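Long-range contacts in lactate dehydrogenase, adjacent gene encodes predicted malate dehydrogenase (Cryptosporidium parvum, PDB 4ND3), which probably catalyses the reversible, NAD-dependent interconversion of (S)-lactate and pyruvate as a tetrameric member of the lactate/malate dehydrogenase superfamily: residues Ser152-Phe157 with Asp210-His215; Gly84-Asp89 with Ile218-Val223; Asn172-His177 with Gly273-Ile278. All coordinates share one frame; numbering follows the deposited sequence.

Contact 1 (Ser152-Phe157 with Asp210-His215). With 2OP ((2S)-2-hydroxypropanoic acid), chain D.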
loop_
_atom_site.group_PDB
_atom_site.type_symbol
_atom_site.label_atom_id
_atom_site.label_comp_id
_atom_site.label_asym_id
_atom_site.label_seq_id
_atom_site.Cartn_x
_atom_site.Cartn_y
_atom_site.Cartn_z
ATOM N N SER A 152 -17.772 10.667 -6.540
ATOM C CA SER A 152 -17.488 9.885 -5.339
ATOM C C SER A 152 -18.615 10.012 -4.326
ATOM O O SER A 152 -18.976 9.036 -3.664
ATOM C CB SER A 152 -16.165 10.313 -4.688
ATOM O OG SER A 152 -15.068 10.034 -5.537
ATOM N N ARG A 153 -19.159 11.218 -4.197
ATOM C CA ARG A 153 -20.315 11.447 -3.338
ATOM C C ARG A 153 -21.536 10.667 -3.861
ATOM O O ARG A 153 -22.226 9.997 -3.098
ATOM C CB ARG A 153 -20.624 12.943 -3.254
ATOM C CG ARG A 153 -19.599 13.730 -2.448
ATOM C CD ARG A 153 -19.722 15.229 -2.656
ATOM N NE ARG A 153 -18.847 15.972 -1.744
ATOM C CZ ARG A 153 -18.673 17.292 -1.766
ATOM N NH1 ARG A 153 -19.305 18.048 -2.659
ATOM N NH2 ARG A 153 -17.848 17.862 -0.887
ATOM N N PHE A 154 -21.767 10.760 -5.168
ATOM C CA PHE A 154 -22.877 10.076 -5.845
ATOM C C PHE A 154 -22.755 8.565 -5.631
ATOM O O PHE A 154 -23.699 7.917 -5.170
ATOM C CB PHE A 154 -22.844 10.455 -7.339
ATOM C CG PHE A 154 -24.063 10.050 -8.146
ATOM C CD1 PHE A 154 -25.336 9.984 -7.592
ATOM C CD2 PHE A 154 -23.925 9.804 -9.508
ATOM C CE1 PHE A 154 -26.435 9.634 -8.371
ATOM C CE2 PHE A 154 -25.017 9.455 -10.289
ATOM C CZ PHE A 154 -26.276 9.369 -9.719
ATOM N N ARG A 155 -21.571 8.022 -5.912
ATOM C CA ARG A 155 -21.287 6.595 -5.706
ATOM C C ARG A 155 -21.441 6.165 -4.254
ATOM O O ARG A 155 -21.985 5.094 -3.970
ATOM C CB ARG A 155 -19.873 6.259 -6.172
ATOM C CG ARG A 155 -19.674 6.356 -7.673
ATOM C CD ARG A 155 -18.198 6.303 -8.030
ATOM N NE ARG A 155 -17.667 4.944 -7.980
ATOM C CZ ARG A 155 -16.373 4.630 -8.006
ATOM N NH1 ARG A 155 -15.443 5.577 -8.071
ATOM N NH2 ARG A 155 -16.005 3.356 -7.963
ATOM N N THR A 156 -20.961 6.998 -3.336
ATOM C CA THR A 156 -21.050 6.699 -1.910
ATOM C C THR A 156 -22.501 6.583 -1.454
ATOM O O THR A 156 -22.849 5.648 -0.735
ATOM C CB THR A 156 -20.324 7.766 -1.061
ATOM O OG1 THR A 156 -18.941 7.811 -1.434
ATOM C CG2 THR A 156 -20.425 7.451 0.422
ATOM N N PHE A 157 -23.343 7.525 -1.870
ATOM C CA PHE A 157 -24.742 7.532 -1.440
ATOM C C PHE A 157 -25.501 6.324 -1.993
ATOM O O PHE A 157 -26.306 5.728 -1.286
ATOM C CB PHE A 157 -25.447 8.834 -1.838
ATOM C CG PHE A 157 -24.810 10.082 -1.269
ATOM C CD1 PHE A 157 -24.233 10.088 0.001
ATOM C CD2 PHE A 157 -24.806 11.259 -2.001
ATOM C CE1 PHE A 157 -23.652 11.240 0.509
ATOM C CE2 PHE A 157 -24.234 12.416 -1.490
ATOM C CZ PHE A 157 -23.656 12.406 -0.237
ATOM N N ASP A 210 -34.091 9.848 -6.590
ATOM C CA ASP A 210 -34.216 11.302 -6.674
ATOM C C ASP A 210 -33.575 11.995 -5.462
ATOM O O ASP A 210 -32.948 13.043 -5.612
ATOM C CB ASP A 210 -35.691 11.724 -6.792
ATOM C CG ASP A 210 -36.352 11.241 -8.081
ATOM O OD1 ASP A 210 -35.649 10.907 -9.057
ATOM O OD2 ASP A 210 -37.598 11.201 -8.112
ATOM N N GLU A 211 -33.738 11.412 -4.277
ATOM C CA GLU A 211 -33.110 11.928 -3.053
ATOM C C GLU A 211 -31.581 11.849 -3.139
ATOM O O GLU A 211 -30.879 12.771 -2.709
ATOM C CB GLU A 211 -33.610 11.157 -1.824
ATOM C CG GLU A 211 -33.236 11.771 -0.475
ATOM C CD GLU A 211 -31.829 11.428 0.012
ATOM O OE1 GLU A 211 -31.284 10.367 -0.368
ATOM O OE2 GLU A 211 -31.261 12.222 0.797
ATOM N N ILE A 212 -31.074 10.745 -3.687
ATOM C CA ILE A 212 -29.633 10.560 -3.881
ATOM C C ILE A 212 -29.077 11.609 -4.848
ATOM O O ILE A 212 -27.993 12.151 -4.622
ATOM C CB ILE A 212 -29.310 9.128 -4.366
ATOM C CG1 ILE A 212 -29.497 8.138 -3.213
ATOM C CG2 ILE A 212 -27.890 9.031 -4.907
ATOM C CD1 ILE A 212 -29.637 6.692 -3.647
ATOM N N VAL A 213 -29.829 11.899 -5.908
ATOM C CA VAL A 213 -29.450 12.934 -6.872
ATOM C C VAL A 213 -29.387 14.306 -6.190
ATOM O O VAL A 213 -28.412 15.043 -6.358
ATOM C CB VAL A 213 -30.426 12.970 -8.074
ATOM C CG1 VAL A 213 -30.231 14.225 -8.913
ATOM C CG2 VAL A 213 -30.244 11.729 -8.938
ATOM N N CYS A 214 -30.424 14.632 -5.422
ATOM C CA CYS A 214 -30.485 15.887 -4.671
ATOM C C CYS A 214 -29.344 15.986 -3.655
ATOM O O CYS A 214 -28.661 17.004 -3.592
ATOM C CB CYS A 214 -31.840 16.017 -3.961
ATOM S SG CYS A 214 -32.015 17.451 -2.866
ATOM N N HIS A 215 -29.151 14.922 -2.875
ATOM C CA HIS A 215 -28.084 14.843 -1.873
ATOM C C HIS A 215 -26.721 15.128 -2.506
ATOM O O HIS A 215 -25.912 15.870 -1.947
ATOM C CB HIS A 215 -28.065 13.453 -1.221
ATOM C CG HIS A 215 -27.325 13.393 0.083
ATOM N ND1 HIS A 215 -27.313 12.263 0.873
ATOM C CD2 HIS A 215 -26.598 14.323 0.748
ATOM C CE1 HIS A 215 -26.596 12.492 1.958
ATOM N NE2 HIS A 215 -26.150 13.735 1.906
HETATM C C 2OP D . -17.580 21.273 -2.423
HETATM O O 2OP D . -18.104 20.737 -3.417
HETATM C CB 2OP D . -17.931 23.707 -2.063
HETATM O OHN 2OP D . -16.711 22.856 -3.972
HETATM C CA 2OP D . -16.986 22.636 -2.585
HETATM O OXT 2OP D . -17.527 20.721 -1.304
#
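The rings of Phe157 and His215 lie face to face, the clearest feature of this helix-to-helix contact. Their centroids are 3.7 Å apart and their planes differ by 6°, so the two faces overlap almost fully; Phe157 CZ sits over the centre of the imidazole. The side chains reach this overlap from directions roughly at right angles. His215 CG stands anti to its own N (chi1 -162°), which carries the imidazole across to the phenyl face, while NE2 is hydrogen-bonded to Glu222 OE2, which with the stack helps to fix the ring's rotation. The opposite phenyl face has Arg153 O over its rim, so the ring is held between its own helix and the histidine.

Apolar packing continues beside the stack. Ile212 uses its CG2 branch for both phenylalanines: it meets Phe157 CB at 3.9 Å and comes to the edge of the Phe154 ring, where Phe154 CE1 is 3.8 Å away. Val213 CG2 adds a looser touch on Phe154. No hydrogen bond joins the two segments.

The polar work belongs to Arg153, on the helix of Phe154 and Phe157 but directed at the ligand. Its chain is extended from CG to NE, and the guanidinium grips the lactate carboxylate with two bonds: Arg153 NH2 to OXT of lactate, 2.9 Å, and Arg153 NH1 to the lactate O, 3.0 Å. This two-bond grip is that of the substrate-carboxylate arginine of lactate dehydrogenases.

The short segments run roughly antiparallel (148°), with axes 9.4 Å apart. Helix 147-162 packs against helix 206-217 through these residues and against Ala171 and Val173 of strand 169-174 through Phe154, while Arg153, Arg155 and Ser152 meet His50, Val53 and Met54 of the second subunit.

Contact 2 (Gly84-Asp89 with Ile218-Val223). With 2OP ((2S)-2-hydroxypropanoic acid), chain D.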
loop_
_atom_site.group_PDB
_atom_site.type_symbol
_atom_site.label_atom_id
_atom_site.label_comp_id
_atom_site.label_asym_id
_atom_site.label_seq_id
_atom_site.Cartn_x
_atom_site.Cartn_y
_atom_site.Cartn_z
ATOM N N GLY A 84 -12.916 32.559 3.820
ATOM C CA GLY A 84 -14.335 32.448 4.131
ATOM C C GLY A 84 -15.056 31.495 3.198
ATOM O O GLY A 84 -14.821 31.501 1.989
ATOM N N ARG A 85 -15.931 30.669 3.766
ATOM C CA ARG A 85 -16.768 29.768 2.972
ATOM C C ARG A 85 -17.831 30.556 2.206
ATOM O O ARG A 85 -18.249 31.631 2.643
ATOM C CB ARG A 85 -17.449 28.713 3.858
ATOM C CG ARG A 85 -18.285 29.266 5.009
ATOM C CD ARG A 85 -19.382 28.296 5.436
ATOM N NE ARG A 85 -20.446 28.197 4.433
ATOM C CZ ARG A 85 -21.572 27.498 4.579
ATOM N NH1 ARG A 85 -21.813 26.812 5.694
ATOM N NH2 ARG A 85 -22.465 27.483 3.595
ATOM N N PRO A 86 -18.272 30.025 1.068
ATOM C CA PRO A 86 -19.434 30.594 0.392
ATOM C C PRO A 86 -20.678 30.443 1.255
ATOM O O PRO A 86 -20.810 29.456 1.978
ATOM C CB PRO A 86 -19.557 29.747 -0.877
ATOM C CG PRO A 86 -18.180 29.265 -1.146
ATOM C CD PRO A 86 -17.516 29.113 0.191
ATOM N N LYS A 87 -21.573 31.421 1.186
ATOM C CA LYS A 87 -22.799 31.383 1.971
ATOM C C LYS A 87 -23.834 30.502 1.264
ATOM O O LYS A 87 -24.330 29.541 1.850
ATOM C CB LYS A 87 -23.340 32.802 2.211
ATOM C CG LYS A 87 -23.833 33.050 3.631
ATOM C CD LYS A 87 -25.284 32.633 3.829
ATOM C CE LYS A 87 -26.247 33.712 3.353
ATOM N NZ LYS A 87 -27.658 33.382 3.697
ATOM N N ASP A 88 -24.132 30.823 0.004
ATOM C CA ASP A 88 -25.158 30.109 -0.774
ATOM C C ASP A 88 -24.629 29.452 -2.049
ATOM O O ASP A 88 -25.103 28.385 -2.433
ATOM C CB ASP A 88 -26.294 31.064 -1.160
ATOM C CG ASP A 88 -26.985 31.671 0.047
ATOM O OD1 ASP A 88 -27.322 30.920 0.986
ATOM O OD2 ASP A 88 -27.200 32.903 0.050
ATOM N N ASP A 89 -23.672 30.097 -2.712
ATOM C CA ASP A 89 -23.192 29.638 -4.013
ATOM C C ASP A 89 -21.679 29.809 -4.135
ATOM O O ASP A 89 -21.123 30.822 -3.706
ATOM C CB ASP A 89 -23.901 30.413 -5.126
ATOM C CG ASP A 89 -23.763 29.749 -6.484
ATOM O OD1 ASP A 89 -22.701 29.901 -7.125
ATOM O OD2 ASP A 89 -24.728 29.082 -6.917
ATOM N N ILE A 218 -26.358 18.996 -3.432
ATOM C CA ILE A 218 -26.187 19.925 -2.310
ATOM C C ILE A 218 -25.312 19.356 -1.187
ATOM O O ILE A 218 -25.342 19.850 -0.056
ATOM C CB ILE A 218 -27.553 20.377 -1.749
ATOM C CG1 ILE A 218 -28.262 19.227 -1.018
ATOM C CG2 ILE A 218 -28.415 20.938 -2.872
ATOM C CD1 ILE A 218 -29.706 19.519 -0.669
ATOM N N ALA A 219 -24.520 18.335 -1.507
ATOM C CA ALA A 219 -23.633 17.698 -0.529
ATOM C C ALA A 219 -22.663 18.692 0.121
ATOM O O ALA A 219 -22.355 18.571 1.305
ATOM C CB ALA A 219 -22.857 16.562 -1.182
ATOM N N TRP A 220 -22.193 19.674 -0.646
ATOM C CA TRP A 220 -21.216 20.638 -0.127
ATOM C C TRP A 220 -21.739 21.404 1.091
ATOM O O TRP A 220 -20.990 21.640 2.041
ATOM C CB TRP A 220 -20.736 21.602 -1.220
ATOM C CG TRP A 220 -21.631 22.778 -1.520
ATOM C CD1 TRP A 220 -22.668 22.819 -2.410
ATOM C CD2 TRP A 220 -21.532 24.098 -0.962
ATOM N NE1 TRP A 220 -23.228 24.073 -2.428
ATOM C CE2 TRP A 220 -22.549 24.878 -1.551
ATOM C CE3 TRP A 220 -20.686 24.694 -0.016
ATOM C CZ2 TRP A 220 -22.749 26.223 -1.221
ATOM C CZ3 TRP A 220 -20.884 26.034 0.311
ATOM C CH2 TRP A 220 -21.909 26.781 -0.291
ATOM N N LYS A 221 -23.024 21.756 1.070
ATOM C CA LYS A 221 -23.636 22.507 2.166
ATOM C C LYS A 221 -23.765 21.652 3.419
ATOM O O LYS A 221 -23.616 22.158 4.531
ATOM C CB LYS A 221 -25.007 23.063 1.761
ATOM C CG LYS A 221 -24.956 23.989 0.560
ATOM C CD LYS A 221 -26.283 24.689 0.296
ATOM C CE LYS A 221 -26.341 25.213 -1.133
ATOM N NZ LYS A 221 -27.272 26.363 -1.309
ATOM N N GLU A 222 -24.033 20.360 3.243
ATOM C CA GLU A 222 -24.142 19.442 4.378
ATOM C C GLU A 222 -22.829 19.355 5.152
ATOM O O GLU A 222 -22.826 19.381 6.377
ATOM C CB GLU A 222 -24.551 18.035 3.929
ATOM C CG GLU A 222 -24.992 17.155 5.091
ATOM C CD GLU A 222 -25.181 15.697 4.719
ATOM O OE1 GLU A 222 -25.658 14.932 5.584
ATOM O OE2 GLU A 222 -24.851 15.309 3.579
ATOM N N VAL A 223 -21.721 19.234 4.430
ATOM C CA VAL A 223 -20.404 19.203 5.057
ATOM C C VAL A 223 -20.090 20.577 5.663
ATOM O O VAL A 223 -19.755 20.678 6.844
ATOM C CB VAL A 223 -19.307 18.789 4.052
ATOM C CG1 VAL A 223 -17.918 18.908 4.677
ATOM C CG2 VAL A 223 -19.556 17.369 3.553
HETATM C C 2OP D . -17.580 21.273 -2.423
HETATM O O 2OP D . -18.104 20.737 -3.417
HETATM C CB 2OP D . -17.931 23.707 -2.063
HETATM O OHN 2OP D . -16.711 22.856 -3.972
HETATM C CA 2OP D . -16.986 22.636 -2.585
HETATM O OXT 2OP D . -17.527 20.721 -1.304
HETATM O O HOH W 1 -24.738 26.202 -4.348
#
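The loop following strand 75-78, which in lactate dehydrogenases closes over the active site, meets helix 219-227 here, with Trp220 as the side chain between them. Around its six-membered ring, Pro86 and Asp88 bring backbone carbonyls to the edge: Asp88 O lies 3.4 Å from Trp220 CZ2, and Pro86 O is close to CH2. Pro86 CB adds an apolar contact of 3.8 Å to Trp220 CH2. With chi1 at 82°, Trp220 CG lies between its N and carbonyl carbon, turning the indole from the helix toward the loop.

Asp88 O is also the main polar link. Lys221, extended beyond CG, delivers NZ to it at 3.2 Å, in the carbonyl plane and on a lone pair. A water donates to the same oxygen and accepts from Trp220 NE1, a bridge that ties the indole nitrogen to the loop.

Arg85 steadies the loop from within: NE and NH2 both bind Pro86 O, NE at 2.8 Å, side-on and in the guanidinium plane. That plane stands 69° from the indole, with Arg85 NH2 3.9 Å from Trp220 CZ3; NH1 turns to a salt bridge with Asp225.

On the ligand side, Trp220 CB is 3.3 Å from the lactate OXT, and the methyl CB of lactate lies near the indole. Arg90, which binds lactate, lies just beyond the loop segment and makes a cation-pi contact with Trp220. The loop spans from strand 75-78 to helix 94-111 of the NAD-binding part, whereas helix 219-227 follows helix 206-217 and also packs on Arg153 of helix 147-162.

Contact 3 (Asn172-His177 with Gly273-Ile278). With 2OP ((2S)-2-hydroxypropanoic acid), chain D; NAD (nicotinamide-adenine-dinucleotide), chain C.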
loop_
_atom_site.group_PDB
_atom_site.type_symbol
_atom_site.label_atom_id
_atom_site.label_comp_id
_atom_site.label_asym_id
_atom_site.label_seq_id
_atom_site.Cartn_x
_atom_site.Cartn_y
_atom_site.Cartn_z
ATOM N N ASN A 172 -21.501 8.472 -12.650
ATOM C CA ASN A 172 -20.855 9.712 -13.071
ATOM C C ASN A 172 -21.699 10.947 -12.787
ATOM O O ASN A 172 -22.926 10.926 -12.922
ATOM C CB ASN A 172 -20.539 9.667 -14.567
ATOM C CG ASN A 172 -19.250 8.934 -14.871
ATOM O OD1 ASN A 172 -18.179 9.323 -14.401
ATOM N ND2 ASN A 172 -19.340 7.873 -15.665
ATOM N N VAL A 173 -21.024 12.022 -12.388
ATOM C CA VAL A 173 -21.619 13.347 -12.353
ATOM C C VAL A 173 -20.922 14.155 -13.431
ATOM O O VAL A 173 -19.698 14.111 -13.544
ATOM C CB VAL A 173 -21.450 14.023 -10.980
ATOM C CG1 VAL A 173 -21.974 15.455 -11.015
ATOM C CG2 VAL A 173 -22.169 13.221 -9.909
ATOM N N ILE A 174 -21.704 14.867 -14.237
ATOM C CA ILE A 174 -21.158 15.664 -15.331
ATOM C C ILE A 174 -21.711 17.084 -15.300
ATOM O O ILE A 174 -22.628 17.382 -14.541
ATOM C CB ILE A 174 -21.441 15.006 -16.697
ATOM C CG1 ILE A 174 -22.949 14.862 -16.939
ATOM C CG2 ILE A 174 -20.765 13.646 -16.773
ATOM C CD1 ILE A 174 -23.286 14.462 -18.356
ATOM N N GLY A 175 -21.146 17.951 -16.133
ATOM C CA GLY A 175 -21.540 19.357 -16.181
ATOM C C GLY A 175 -20.744 20.188 -15.193
ATOM O O GLY A 175 -19.695 19.761 -14.718
ATOM N N GLY A 176 -21.250 21.375 -14.874
ATOM C CA GLY A 176 -20.551 22.306 -13.989
ATOM C C GLY A 176 -20.617 21.903 -12.528
ATOM O O GLY A 176 -21.593 21.299 -12.082
ATOM N N HIS A 177 -19.572 22.249 -11.782
ATOM C CA HIS A 177 -19.497 21.974 -10.348
ATOM C C HIS A 177 -20.312 23.021 -9.595
ATOM O O HIS A 177 -19.769 23.979 -9.045
ATOM C CB HIS A 177 -18.035 21.979 -9.893
ATOM C CG HIS A 177 -17.832 21.563 -8.468
ATOM N ND1 HIS A 177 -18.226 20.335 -7.986
ATOM C CD2 HIS A 177 -17.248 22.204 -7.426
ATOM C CE1 HIS A 177 -17.912 20.242 -6.706
ATOM N NE2 HIS A 177 -17.318 21.364 -6.341
ATOM N N GLY A 273 -17.510 19.606 -16.590
ATOM C CA GLY A 273 -17.336 18.244 -16.104
ATOM C C GLY A 273 -17.729 17.197 -17.129
ATOM O O GLY A 273 -18.892 17.126 -17.536
ATOM N N VAL A 274 -16.750 16.397 -17.547
ATOM C CA VAL A 274 -16.971 15.281 -18.469
ATOM C C VAL A 274 -16.046 14.114 -18.119
ATOM O O VAL A 274 -14.993 14.331 -17.515
ATOM C CB VAL A 274 -16.700 15.688 -19.936
ATOM C CG1 VAL A 274 -17.764 16.654 -20.433
ATOM C CG2 VAL A 274 -15.309 16.292 -20.091
ATOM N N PRO A 275 -16.423 12.876 -18.511
ATOM C CA PRO A 275 -15.500 11.741 -18.363
ATOM C C PRO A 275 -14.325 11.830 -19.337
ATOM O O PRO A 275 -14.525 11.816 -20.557
ATOM C CB PRO A 275 -16.373 10.509 -18.672
ATOM C CG PRO A 275 -17.780 10.999 -18.739
ATOM C CD PRO A 275 -17.717 12.456 -19.076
ATOM N N THR A 276 -13.115 11.922 -18.793
ATOM C CA THR A 276 -11.898 12.051 -19.588
ATOM C C THR A 276 -11.010 10.824 -19.419
ATOM O O THR A 276 -11.186 10.050 -18.483
ATOM C CB THR A 276 -11.070 13.268 -19.130
ATOM O OG1 THR A 276 -10.576 13.036 -17.804
ATOM C CG2 THR A 276 -11.911 14.530 -19.129
ATOM N N ILE A 277 -10.056 10.662 -20.329
ATOM C CA ILE A 277 -8.930 9.761 -20.119
ATOM C C ILE A 277 -7.721 10.634 -19.803
ATOM O O ILE A 277 -7.368 11.509 -20.598
ATOM C CB ILE A 277 -8.634 8.889 -21.353
ATOM C CG1 ILE A 277 -9.857 8.036 -21.711
ATOM C CG2 ILE A 277 -7.442 7.976 -21.088
ATOM C CD1 ILE A 277 -9.718 7.291 -23.020
ATOM N N ILE A 278 -7.105 10.406 -18.641
ATOM C CA ILE A 278 -5.894 11.131 -18.239
ATOM C C ILE A 278 -4.665 10.224 -18.255
ATOM O O ILE A 278 -4.685 9.111 -17.721
ATOM C CB ILE A 278 -6.042 11.782 -16.849
ATOM C CG1 ILE A 278 -7.092 12.894 -16.907
ATOM C CG2 ILE A 278 -4.705 12.357 -16.382
ATOM C CD1 ILE A 278 -7.540 13.401 -15.554
HETATM C C 2OP D . -17.580 21.273 -2.423
HETATM O O 2OP D . -18.104 20.737 -3.417
HETATM C CB 2OP D . -17.931 23.707 -2.063
HETATM O OHN 2OP D . -16.711 22.856 -3.972
HETATM C CA 2OP D . -16.986 22.636 -2.585
HETATM O OXT 2OP D . -17.527 20.721 -1.304
HETATM P PA NAD C . -8.377 27.699 2.709
HETATM O O1A NAD C . -8.175 26.712 3.822
HETATM O O2A NAD C . -8.921 29.063 3.021
HETATM O O5B NAD C . -6.994 27.850 1.932
HETATM C C5B NAD C . -6.797 28.809 0.902
HETATM C C4B NAD C . -5.325 29.189 0.934
HETATM O O4B NAD C . -5.005 29.997 -0.195
HETATM C C3B NAD C . -4.945 29.995 2.174
HETATM O O3B NAD C . -3.945 29.313 2.936
HETATM C C2B NAD C . -4.411 31.310 1.634
HETATM O O2B NAD C . -3.302 31.834 2.368
HETATM C C1B NAD C . -4.011 30.935 0.220
HETATM N N9A NAD C . -3.927 32.093 -0.697
HETATM C C8A NAD C . -4.699 33.198 -0.704
HETATM N N7A NAD C . -4.314 34.034 -1.696
HETATM C C5A NAD C . -3.283 33.469 -2.336
HETATM C C6A NAD C . -2.415 33.822 -3.477
HETATM N N6A NAD C . -2.581 34.990 -4.147
HETATM N N1A NAD C . -1.455 32.934 -3.822
HETATM C C2A NAD C . -1.275 31.768 -3.167
HETATM N N3A NAD C . -2.031 31.391 -2.123
HETATM C C4A NAD C . -3.032 32.184 -1.674
HETATM O O3 NAD C . -9.304 27.098 1.519
HETATM P PN NAD C . -9.568 25.524 1.257
HETATM O O1N NAD C . -10.565 25.026 2.267
HETATM O O2N NAD C . -8.262 24.793 1.107
HETATM O O5D NAD C . -10.254 25.601 -0.190
HETATM C C5D NAD C . -9.498 26.091 -1.290
HETATM C C4D NAD C . -10.413 26.337 -2.482
HETATM O O4D NAD C . -10.907 25.083 -2.968
HETATM C C3D NAD C . -11.639 27.176 -2.139
HETATM O O3D NAD C . -11.850 28.131 -3.178
HETATM C C2D NAD C . -12.784 26.176 -2.093
HETATM O O2D NAD C . -14.062 26.739 -2.408
HETATM C C1D NAD C . -12.325 25.182 -3.145
HETATM N N1N NAD C . -12.914 23.840 -3.100
HETATM C C2N NAD C . -13.111 23.250 -4.288
HETATM C C3N NAD C . -13.649 21.973 -4.390
HETATM C C7N NAD C . -13.862 21.334 -5.736
HETATM O O7N NAD C . -14.583 20.352 -5.801
HETATM N N7N NAD C . -13.275 21.814 -6.838
HETATM C C4N NAD C . -13.979 21.300 -3.219
HETATM C C5N NAD C . -13.761 21.922 -1.993
HETATM C C6N NAD C . -13.223 23.205 -1.958
#
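The side chains of Ile174 and Pro275 cross obliquely, and the CG2 branch of the isoleucine does the touching: Ile174 CG2 is 4.0 Å from Pro275 CD. At chi1 60° CG1 lies between the backbone N and carbonyl carbon, leaving CG2 on the proline side. Ile174 CB also rests 3.4 Å from Gly273 O.

Beside this packing, Gly175 and Gly273 form an antiparallel hydrogen-bonded pair, a single bridge with CA atoms 4.3 Å apart. The bond from Gly175 N to Gly273 O measures 2.8 Å and is fairly straight at 167°. Its return, Gly273 N to Gly175 O, is more bent at 130°, with the donor well above the carbonyl plane. Both residues of the pair are glycines, so no side chain stands between the two backbones.

Two residues on, the ring of His177, the predicted proton acceptor, lies in the active site beside the lactate. Its NE2 meets the hydroxyl OHN of lactate at the ring edge, 2.9 Å away, and lies 3.0 Å from O7N of the NAD carboxamide. Asp150 holds ND1, so helix 147-162 orients the imidazole.

Strand 169-174 pairs with strands 182-183 and 189-190, and strand 270-279 runs between strands 253-261 and 284-286; the bridge, just past the end of strand 169-174 at Gly175, therefore joins two antiparallel sheets.

Overall arrangement
Contacts 1 and 3 are buried and lie in the C-terminal alpha/beta domain; contact 2, only partly buried, connects it to the NAD-binding domain. Their chemistry follows: contact 1 is ring stacking and apolar packing without a bond between its segments, contact 3 relies on backbone bonds, and contact 2 mixes indole packing with a lysine and a water on a loop carbonyl. Contacts 1 and 2 use consecutive helices, 206-217 and 219-227, and Arg153 packs on Ala219. Phe154 joins contact 1 to Val173 of contact 3. Contacts 2 and 3 do not touch, yet all three reach the same lactate, through Arg153, Trp220 and His177.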